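Iota-carrageenase (Alteromonas sp., PDB 1H80) hydrolyses the beta-1,4 linkages inside iota-carrageenan, a sulfated galactan of red algal cell walls, with inversion of anomeric configuration. Local coordinates at residues Gln71-Val76 against Val104-Arg109; Leu366-Leu371 against Asn450-Ser455; Arg383-Thr388 against Ile398-Ser403. All coordinates share one frame; numbering follows the deposited sequence.

Contact 1: residues Gln71-Val76 against Val104-Arg109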
loop_
_atom_site.group_PDB
_atom_site.type_symbol
_atom_site.label_atom_id
_atom_site.label_comp_id
_atom_site.label_asym_id
_atom_site.label_seq_id
_atom_site.Cartn_x
_atom_site.Cartn_y
_atom_site.Cartn_z
ATOM N N GLN A 71 4.989 -3.653 20.301
ATOM C CA GLN A 71 4.703 -2.233 20.454
ATOM C C GLN A 71 6.006 -1.453 20.425
ATOM O O GLN A 71 6.793 -1.512 21.364
ATOM C CB GLN A 71 3.982 -1.973 21.779
ATOM C CG GLN A 71 2.702 -2.774 21.954
ATOM C CD GLN A 71 1.663 -2.456 20.901
ATOM O OE1 GLN A 71 1.174 -1.329 20.817
ATOM N NE2 GLN A 71 1.319 -3.448 20.088
ATOM N N MET A 72 6.237 -0.720 19.344
ATOM C CA MET A 72 7.458 0.063 19.239
ATOM C C MET A 72 7.380 1.267 20.164
ATOM O O MET A 72 6.293 1.705 20.544
ATOM C CB MET A 72 7.667 0.500 17.792
ATOM C CG MET A 72 7.891 -0.678 16.847
ATOM S SD MET A 72 9.326 -1.676 17.330
ATOM C CE MET A 72 9.086 -3.162 16.354
ATOM N N LYS A 73 8.540 1.795 20.535
ATOM C CA LYS A 73 8.603 2.940 21.427
ATOM C C LYS A 73 9.640 3.952 20.971
ATOM O O LYS A 73 10.505 3.648 20.149
ATOM C CB LYS A 73 8.914 2.478 22.851
ATOM C CG LYS A 73 7.752 1.756 23.518
ATOM C CD LYS A 73 8.054 1.434 24.973
ATOM C CE LYS A 73 6.797 1.005 25.711
ATOM N NZ LYS A 73 6.103 -0.106 25.017
ATOM N N SER A 74 9.544 5.154 21.526
ATOM C CA SER A 74 10.440 6.246 21.181
ATOM C C SER A 74 11.919 5.982 21.398
ATOM O O SER A 74 12.321 5.299 22.341
ATOM C CB SER A 74 10.062 7.502 21.965
ATOM O OG SER A 74 8.747 7.911 21.663
ATOM N N ASN A 75 12.713 6.555 20.501
ATOM C CA ASN A 75 14.160 6.474 20.539
ATOM C C ASN A 75 14.737 5.073 20.468
ATOM O O ASN A 75 15.805 4.802 21.011
ATOM C CB ASN A 75 14.666 7.211 21.778
ATOM C CG ASN A 75 14.238 8.664 21.785
ATOM O OD1 ASN A 75 14.512 9.406 20.837
ATOM N ND2 ASN A 75 13.561 9.080 22.847
ATOM N N VAL A 76 14.019 4.189 19.787
ATOM C CA VAL A 76 14.465 2.821 19.599
ATOM C C VAL A 76 14.818 2.679 18.129
ATOM O O VAL A 76 14.026 3.017 17.251
ATOM C CB VAL A 76 13.367 1.807 19.966
ATOM C CG1 VAL A 76 13.832 0.401 19.645
ATOM C CG2 VAL A 76 13.043 1.922 21.450
ATOM N N VAL A 104 0.371 3.074 17.600
ATOM C CA VAL A 104 -1.036 2.701 17.569
ATOM C C VAL A 104 -1.666 2.899 18.940
ATOM O O VAL A 104 -2.741 3.493 19.054
ATOM C CB VAL A 104 -1.216 1.235 17.135
ATOM C CG1 VAL A 104 -2.687 0.842 17.230
ATOM C CG2 VAL A 104 -0.714 1.054 15.710
ATOM N N ASN A 105 -0.984 2.411 19.974
ATOM C CA ASN A 105 -1.480 2.514 21.344
ATOM C C ASN A 105 -0.654 3.441 22.222
ATOM O O ASN A 105 -0.831 3.475 23.440
ATOM C CB ASN A 105 -1.529 1.128 21.981
ATOM C CG ASN A 105 -2.408 0.174 21.209
ATOM O OD1 ASN A 105 -3.608 0.405 21.056
ATOM N ND2 ASN A 105 -1.817 -0.905 20.711
ATOM N N ASN A 106 0.255 4.186 21.608
ATOM C CA ASN A 106 1.087 5.118 22.352
ATOM C C ASN A 106 1.643 6.172 21.407
ATOM O O ASN A 106 1.259 6.236 20.240
ATOM C CB ASN A 106 2.227 4.374 23.048
ATOM C CG ASN A 106 3.167 3.706 22.069
ATOM O OD1 ASN A 106 2.886 3.645 20.873
ATOM N ND2 ASN A 106 4.286 3.194 22.570
ATOM N N ILE A 107 2.536 7.005 21.922
ATOM C CA ILE A 107 3.137 8.063 21.129
ATOM C C ILE A 107 4.590 7.696 20.894
ATOM O O ILE A 107 5.332 7.461 21.845
ATOM C CB ILE A 107 3.052 9.408 21.873
ATOM C CG1 ILE A 107 1.588 9.711 22.203
ATOM C CG2 ILE A 107 3.666 10.511 21.031
ATOM C CD1 ILE A 107 1.387 10.935 23.075
ATOM N N VAL A 108 4.992 7.639 19.629
ATOM C CA VAL A 108 6.364 7.281 19.299
ATOM C C VAL A 108 7.062 8.389 18.530
ATOM O O VAL A 108 6.514 8.941 17.578
ATOM C CB VAL A 108 6.410 5.997 18.449
ATOM C CG1 VAL A 108 7.853 5.660 18.084
ATOM C CG2 VAL A 108 5.770 4.848 19.212
ATOM N N ARG A 109 8.279 8.710 18.954
ATOM C CA ARG A 109 9.073 9.741 18.305
ATOM C C ARG A 109 10.495 9.221 18.147
ATOM O O ARG A 109 11.029 8.593 19.061
ATOM C CB ARG A 109 9.090 11.014 19.155
ATOM C CG ARG A 109 7.718 11.652 19.390
ATOM C CD ARG A 109 7.132 12.224 18.104
ATOM N NE ARG A 109 5.845 12.893 18.316
ATOM C CZ ARG A 109 4.653 12.325 18.141
ATOM N NH1 ARG A 109 4.555 11.060 17.750
ATOM N NH2 ARG A 109 3.546 13.033 18.342
HETATM O O HOH W 1 1.412 0.799 19.344
HETATM O O HOH W 2 3.895 1.924 19.524
HETATM O O HOH W 3 7.002 5.513 22.946
#

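Contact 2: residues Leu366-Leu371 against Asn450-Ser455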
loop_
_atom_site.group_PDB
_atom_site.type_symbol
_atom_site.label_atom_id
_atom_site.label_comp_id
_atom_site.label_asym_id
_atom_site.label_seq_id
_atom_site.Cartn_x
_atom_site.Cartn_y
_atom_site.Cartn_z
ATOM N N LEU A 366 -6.310 -7.777 -13.044
ATOM C CA LEU A 366 -7.304 -6.958 -13.718
ATOM C C LEU A 366 -8.641 -7.000 -13.004
ATOM O O LEU A 366 -9.028 -8.025 -12.455
ATOM C CB LEU A 366 -7.494 -7.449 -15.158
ATOM C CG LEU A 366 -6.249 -7.454 -16.045
ATOM C CD1 LEU A 366 -6.536 -8.187 -17.352
ATOM C CD2 LEU A 366 -5.816 -6.020 -16.313
ATOM N N LYS A 367 -9.343 -5.875 -13.017
ATOM C CA LYS A 367 -10.657 -5.796 -12.401
ATOM C C LYS A 367 -11.679 -6.059 -13.496
ATOM O O LYS A 367 -11.438 -5.766 -14.669
ATOM C CB LYS A 367 -10.884 -4.411 -11.794
ATOM C CG LYS A 367 -9.910 -4.064 -10.678
ATOM C CD LYS A 367 -9.997 -5.048 -9.513
ATOM C CE LYS A 367 -11.343 -4.966 -8.810
ATOM N NZ LYS A 367 -11.419 -5.863 -7.619
ATOM N N GLN A 368 -12.821 -6.618 -13.123
ATOM C CA GLN A 368 -13.845 -6.914 -14.115
ATOM C C GLN A 368 -14.267 -5.687 -14.919
ATOM O O GLN A 368 -14.484 -5.790 -16.129
ATOM C CB GLN A 368 -15.075 -7.524 -13.445
ATOM C CG GLN A 368 -16.066 -8.114 -14.436
ATOM C CD GLN A 368 -17.281 -8.692 -13.749
ATOM O OE1 GLN A 368 -18.216 -7.970 -13.412
ATOM N NE2 GLN A 368 -17.265 -10.000 -13.518
ATOM N N ASP A 369 -14.381 -4.533 -14.263
ATOM C CA ASP A 369 -14.803 -3.319 -14.956
ATOM C C ASP A 369 -13.724 -2.711 -15.845
ATOM O O ASP A 369 -13.876 -1.597 -16.340
ATOM C CB ASP A 369 -15.328 -2.268 -13.960
ATOM C CG ASP A 369 -14.238 -1.681 -13.074
ATOM O OD1 ASP A 369 -13.067 -2.099 -13.180
ATOM O OD2 ASP A 369 -14.565 -0.787 -12.261
ATOM N N GLN A 370 -12.639 -3.452 -16.052
ATOM C CA GLN A 370 -11.552 -2.995 -16.910
ATOM C C GLN A 370 -11.442 -3.896 -18.136
ATOM O O GLN A 370 -10.834 -3.522 -19.134
ATOM C CB GLN A 370 -10.215 -3.030 -16.163
ATOM C CG GLN A 370 -10.154 -2.151 -14.929
ATOM C CD GLN A 370 -8.847 -2.308 -14.179
ATOM O OE1 GLN A 370 -8.296 -3.407 -14.097
ATOM N NE2 GLN A 370 -8.352 -1.213 -13.609
ATOM N N LEU A 371 -12.037 -5.082 -18.052
ATOM C CA LEU A 371 -11.971 -6.054 -19.143
ATOM C C LEU A 371 -12.477 -5.567 -20.490
ATOM O O LEU A 371 -11.993 -6.012 -21.532
ATOM C CB LEU A 371 -12.726 -7.328 -18.765
ATOM C CG LEU A 371 -12.198 -8.117 -17.568
ATOM C CD1 LEU A 371 -13.056 -9.360 -17.377
ATOM C CD2 LEU A 371 -10.739 -8.501 -17.794
ATOM N N ASN A 450 -15.744 -13.081 -21.636
ATOM C CA ASN A 450 -16.791 -13.890 -21.031
ATOM C C ASN A 450 -16.487 -13.827 -19.540
ATOM O O ASN A 450 -15.703 -14.623 -19.025
ATOM C CB ASN A 450 -16.694 -15.333 -21.527
ATOM C CG ASN A 450 -17.869 -16.179 -21.088
ATOM O OD1 ASN A 450 -18.443 -15.960 -20.018
ATOM N ND2 ASN A 450 -18.226 -17.164 -21.906
ATOM N N TYR A 451 -17.106 -12.869 -18.857
ATOM C CA TYR A 451 -16.871 -12.648 -17.430
ATOM C C TYR A 451 -16.804 -13.871 -16.532
ATOM O O TYR A 451 -15.898 -13.989 -15.708
ATOM C CB TYR A 451 -17.921 -11.689 -16.865
ATOM C CG TYR A 451 -17.799 -10.258 -17.337
ATOM C CD1 TYR A 451 -16.897 -9.894 -18.338
ATOM C CD2 TYR A 451 -18.614 -9.265 -16.796
ATOM C CE1 TYR A 451 -16.814 -8.577 -18.791
ATOM C CE2 TYR A 451 -18.540 -7.952 -17.238
ATOM C CZ TYR A 451 -17.641 -7.612 -18.235
ATOM O OH TYR A 451 -17.584 -6.310 -18.676
ATOM N N TYR A 452 -17.751 -14.789 -16.680
ATOM C CA TYR A 452 -17.762 -15.959 -15.814
ATOM C C TYR A 452 -17.517 -17.292 -16.500
ATOM O O TYR A 452 -17.358 -18.312 -15.829
ATOM C CB TYR A 452 -19.084 -15.992 -15.048
ATOM C CG TYR A 452 -19.287 -14.749 -14.215
ATOM C CD1 TYR A 452 -18.541 -14.538 -13.055
ATOM C CD2 TYR A 452 -20.172 -13.752 -14.620
ATOM C CE1 TYR A 452 -18.669 -13.358 -12.321
ATOM C CE2 TYR A 452 -20.307 -12.571 -13.894
ATOM C CZ TYR A 452 -19.553 -12.381 -12.749
ATOM O OH TYR A 452 -19.673 -11.208 -12.040
ATOM N N GLY A 453 -17.464 -17.283 -17.827
ATOM C CA GLY A 453 -17.248 -18.520 -18.558
ATOM C C GLY A 453 -15.883 -18.653 -19.206
ATOM O O GLY A 453 -15.566 -19.694 -19.783
ATOM N N MET A 454 -15.065 -17.609 -19.116
ATOM C CA MET A 454 -13.737 -17.658 -19.715
ATOM C C MET A 454 -12.874 -18.732 -19.069
ATOM O O MET A 454 -13.228 -19.295 -18.032
ATOM C CB MET A 454 -13.035 -16.306 -19.578
ATOM C CG MET A 454 -12.820 -15.873 -18.144
ATOM S SD MET A 454 -11.633 -14.518 -18.045
ATOM C CE MET A 454 -12.546 -13.229 -18.836
ATOM N N SER A 455 -11.735 -19.007 -19.693
ATOM C CA SER A 455 -10.795 -20.004 -19.200
ATOM C C SER A 455 -10.467 -19.794 -17.726
ATOM O O SER A 455 -10.350 -18.659 -17.262
ATOM C CB SER A 455 -9.495 -19.942 -20.003
ATOM O OG SER A 455 -9.737 -20.126 -21.384
#

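Contact 3: residues Arg383-Thr388 against Ile398-Ser403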
loop_
_atom_site.group_PDB
_atom_site.type_symbol
_atom_site.label_atom_id
_atom_site.label_comp_id
_atom_site.label_asym_id
_atom_site.label_seq_id
_atom_site.Cartn_x
_atom_site.Cartn_y
_atom_site.Cartn_z
ATOM N N ARG A 383 -5.727 -14.848 -23.532
ATOM C CA ARG A 383 -4.809 -14.814 -22.396
ATOM C C ARG A 383 -5.397 -14.273 -21.088
ATOM O O ARG A 383 -4.665 -14.064 -20.125
ATOM C CB ARG A 383 -3.548 -14.021 -22.766
ATOM C CG ARG A 383 -2.815 -14.532 -24.011
ATOM C CD ARG A 383 -2.305 -15.955 -23.831
ATOM N NE ARG A 383 -1.210 -16.047 -22.865
ATOM C CZ ARG A 383 0.045 -15.677 -23.105
ATOM N NH1 ARG A 383 0.384 -15.184 -24.288
ATOM N NH2 ARG A 383 0.967 -15.806 -22.160
ATOM N N VAL A 384 -6.706 -14.035 -21.051
ATOM C CA VAL A 384 -7.352 -13.561 -19.827
ATOM C C VAL A 384 -7.963 -14.805 -19.142
ATOM O O VAL A 384 -8.726 -15.538 -19.793
ATOM C CB VAL A 384 -8.441 -12.495 -20.146
ATOM C CG1 VAL A 384 -9.091 -12.013 -18.858
ATOM C CG2 VAL A 384 -7.815 -11.309 -20.886
ATOM N N CYS A 385 -7.595 -15.051 -17.867
ATOM C CA CYS A 385 -8.066 -16.209 -17.063
ATOM C C CYS A 385 -8.933 -15.718 -15.863
ATOM O O CYS A 385 -8.805 -14.566 -15.415
ATOM C CB CYS A 385 -6.846 -17.049 -16.560
ATOM S SG CYS A 385 -5.949 -16.277 -15.159
ATOM N N LEU A 386 -9.887 -16.543 -15.426
ATOM C CA LEU A 386 -10.743 -16.224 -14.274
ATOM C C LEU A 386 -10.313 -17.213 -13.190
ATOM O O LEU A 386 -10.425 -18.429 -13.368
ATOM C CB LEU A 386 -12.238 -16.439 -14.577
ATOM C CG LEU A 386 -13.173 -16.386 -13.356
ATOM C CD1 LEU A 386 -13.079 -15.030 -12.668
ATOM C CD2 LEU A 386 -14.604 -16.653 -13.797
ATOM N N PRO A 387 -9.787 -16.711 -12.065
ATOM C CA PRO A 387 -9.352 -17.600 -10.983
ATOM C C PRO A 387 -10.489 -18.500 -10.506
ATOM O O PRO A 387 -11.644 -18.080 -10.450
ATOM C CB PRO A 387 -8.890 -16.621 -9.905
ATOM C CG PRO A 387 -8.351 -15.479 -10.719
ATOM C CD PRO A 387 -9.413 -15.315 -11.782
ATOM N N THR A 388 -10.158 -19.743 -10.175
ATOM C CA THR A 388 -11.159 -20.693 -9.707
ATOM C C THR A 388 -11.692 -20.289 -8.335
ATOM O O THR A 388 -11.103 -19.451 -7.651
ATOM C CB THR A 388 -10.568 -22.105 -9.602
ATOM O OG1 THR A 388 -9.563 -22.125 -8.582
ATOM C CG2 THR A 388 -9.941 -22.511 -10.926
ATOM N N ILE A 398 -11.426 -10.521 -9.398
ATOM C CA ILE A 398 -10.083 -10.472 -9.957
ATOM C C ILE A 398 -9.914 -11.370 -11.179
ATOM O O ILE A 398 -10.452 -12.475 -11.239
ATOM C CB ILE A 398 -9.032 -10.880 -8.881
ATOM C CG1 ILE A 398 -7.617 -10.834 -9.461
ATOM C CG2 ILE A 398 -9.331 -12.282 -8.370
ATOM C CD1 ILE A 398 -7.145 -9.456 -9.830
ATOM N N TYR A 399 -9.177 -10.863 -12.159
ATOM C CA TYR A 399 -8.870 -11.603 -13.374
ATOM C C TYR A 399 -7.382 -11.446 -13.604
ATOM O O TYR A 399 -6.768 -10.505 -13.096
ATOM C CB TYR A 399 -9.609 -11.027 -14.584
ATOM C CG TYR A 399 -11.098 -11.215 -14.538
ATOM C CD1 TYR A 399 -11.901 -10.389 -13.754
ATOM C CD2 TYR A 399 -11.704 -12.251 -15.248
ATOM C CE1 TYR A 399 -13.270 -10.592 -13.675
ATOM C CE2 TYR A 399 -13.073 -12.465 -15.175
ATOM C CZ TYR A 399 -13.849 -11.634 -14.387
ATOM O OH TYR A 399 -15.202 -11.846 -14.295
ATOM N N ILE A 400 -6.797 -12.374 -14.348
ATOM C CA ILE A 400 -5.384 -12.291 -14.672
ATOM C C ILE A 400 -5.318 -12.245 -16.187
ATOM O O ILE A 400 -5.941 -13.062 -16.871
ATOM C CB ILE A 400 -4.584 -13.510 -14.161
ATOM C CG1 ILE A 400 -4.676 -13.594 -12.636
ATOM C CG2 ILE A 400 -3.127 -13.393 -14.602
ATOM C CD1 ILE A 400 -3.885 -14.741 -12.033
ATOM N N GLY A 401 -4.577 -11.279 -16.713
ATOM C CA GLY A 401 -4.473 -11.152 -18.150
ATOM C C GLY A 401 -3.476 -10.094 -18.565
ATOM O O GLY A 401 -2.707 -9.595 -17.740
ATOM N N PRO A 402 -3.480 -9.715 -19.848
ATOM C CA PRO A 402 -2.566 -8.706 -20.387
ATOM C C PRO A 402 -2.708 -7.323 -19.762
ATOM O O PRO A 402 -3.781 -6.941 -19.288
ATOM C CB PRO A 402 -2.907 -8.681 -21.877
ATOM C CG PRO A 402 -3.488 -10.044 -22.134
ATOM C CD PRO A 402 -4.329 -10.277 -20.914
ATOM N N SER A 403 -1.604 -6.587 -19.766
ATOM C CA SER A 403 -1.579 -5.223 -19.257
ATOM C C SER A 403 -2.545 -4.432 -20.127
ATOM O O SER A 403 -2.691 -4.722 -21.314
ATOM C CB SER A 403 -0.174 -4.642 -19.395
ATOM O OG SER A 403 0.755 -5.387 -18.629
#

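Contact 1: residues Gln71-Val76 against Val104-Arg109
Gln71 and Asn105 meet amide to amide: Asn105 ND2 donates a hydrogen bond to Gln71 OE1 at 3.0 Å, approaching from above the acceptor's carbonyl plane, with the two amide planes 35° apart. Gln71 NE2 is turned to Glu101. One residue on, Asn106 ND2 donates to the backbone Met72 O at 3.2 Å, almost straight and within the plane of both groups. Asparagine suits this place because its short amide reaches the Met72 carbonyl directly. Both segments are corners of successive coils of a right-handed parallel beta-helix, 71-76 joining strands 64-71 and 76-80, and they run nearly parallel. One backbone bond joins them, Asn75 N to Arg109 O at 3.0 Å; beside it the Ser74 hydroxyl OG accepts from Arg109 N at 2.9 Å. Two waters bridge the segments: one donates to Gln71 OE1 and accepts from Asn105 N, and another joins Ser74 N to Ile107 O. Val108 packs its two methyls against the backbone, CG2 lying 3.5 Å from Met72 O and CG1 3.8 Å from Lys73 C. Arg109 leads its guanidinium away, NH1 folding back to Val108 O as well as forming a salt bridge with Asp139.

Contact 2: residues Leu366-Leu371 against Asn450-Ser455
Gln368 NE2 is held by two tyrosine hydroxyls: across the contact it donates to Tyr452 OH at 3.1 Å, and it is also hydrogen-bonded to Tyr399 OH. The bond to Tyr452 is nearly straight, and its acceptor lies in the plane of the glutamine amide. That amide stands almost upright to the Tyr452 ring, the planes 84° apart. NE2 meets this side chain at its phenol oxygen.

The same glutamine lies over Tyr451. Gln368 CG is anti to the backbone N (chi1 -168°) and the chain stays extended beyond it; the CG methylene lies over one face of the ring, a CH-pi contact 3.8 Å from the centroid. The amide follows at only 19° to the ring plane, Gln368 CD being 3.4 Å from Tyr451 CD2. Glutamine suits the position because its aliphatic part covers the aromatic face while its amide reaches the phenol beyond. The far end of Tyr451 is anchored separately, OH bonding to Asp372, and Arg447 makes a cation-pi contact with the ring.

Leu371 supplies the apolar remainder. Its CD1 lies 4.0 Å from Tyr451 CD1 and 4.2 Å from Met454 CE, the flexible thioether bending at its last torsion to bring the methyl near. Within 450-455, Asn450 OD1 accepts from Gly453 N at 2.7 Å, an Asx motif that folds the chain just where the two tyrosines project.

This is a surface contact between two loops. The first, 366-371, continues from the end of strand 364-366; the second lies in the connection from strand 438-439 to helix 459-463. Strand 399-401 runs beside both, with Leu371 and Met454 packing on Tyr399.

Contact 3: residues Arg383-Thr388 against Ile398-Ser403
Leu386 and Tyr399 pack on one face of a short antiparallel pairing. Leu386 CG is anti to its backbone N (chi1 169°). Its CD1 lies 3.6 Å from Tyr399 CE2, the two side chains meeting obliquely. Val384 shares this face, its CG1 lying 4.4 Å from Tyr399 CB. Tyrosine suits the place because its ring packs in the apolar group while its OH bonds Tyr451 O.

Val384 also fits a hollow at Gly401. With no side chain there, the two CA atoms come within 4.1 Å, and Val384 CG2 settles 3.6 Å from Pro402 CD, crossing the proline ring at about a right angle. Beyond it, Arg383 CB rests against Pro402 CG.

Between these patches Cys385 and Ile400 form a hydrogen-bonded antiparallel pair: Cys385 N donates to Ile400 O at 2.8 Å, and Ile400 N returns a longer bond to Cys385 O. The 383-388 segment lies along strand 399-401 by this one bridge, and strand 364-366 is that strand's partner in the sheet.

The opposite face carries sulfur and branched carbon. Cys385 SG, between its backbone N and carbonyl carbon (chi1 76°), sits against Ile400 CB, while its disulfide to Cys457 ties this segment to the C-terminal region, where helix 459-463 covers Ile400 through Arg461 and Trp462. Farther along, Pro387, which has no N-H to donate, packs its CD against Ile398 O at 3.1 Å, and its CG meets Ile398 CG2, a bump fitting against the branch of the beta-branched residue.

In the fold
From the N terminus, contact 1 comes first, closing a loop of about one coil between 71-76 and 104-109 and stacking neighbouring corners of the beta-helix. The chain then winds through the remaining coils before reaching the other two contacts on the opposite side of its centre, with centres 45 and 42 Å from that of contact 1. Contact 2 closes a long excursion between 366-371 and 450-455, and contact 3, a short hairpin-like return from 383-388 to 398-403, is nested inside it. The centres of contacts 2 and 3 are only 7 Å apart, and they touch directly: Leu366 pairs with Tyr399 through the backbone. Together they bind late loops and the C-terminal region around strand 399-401.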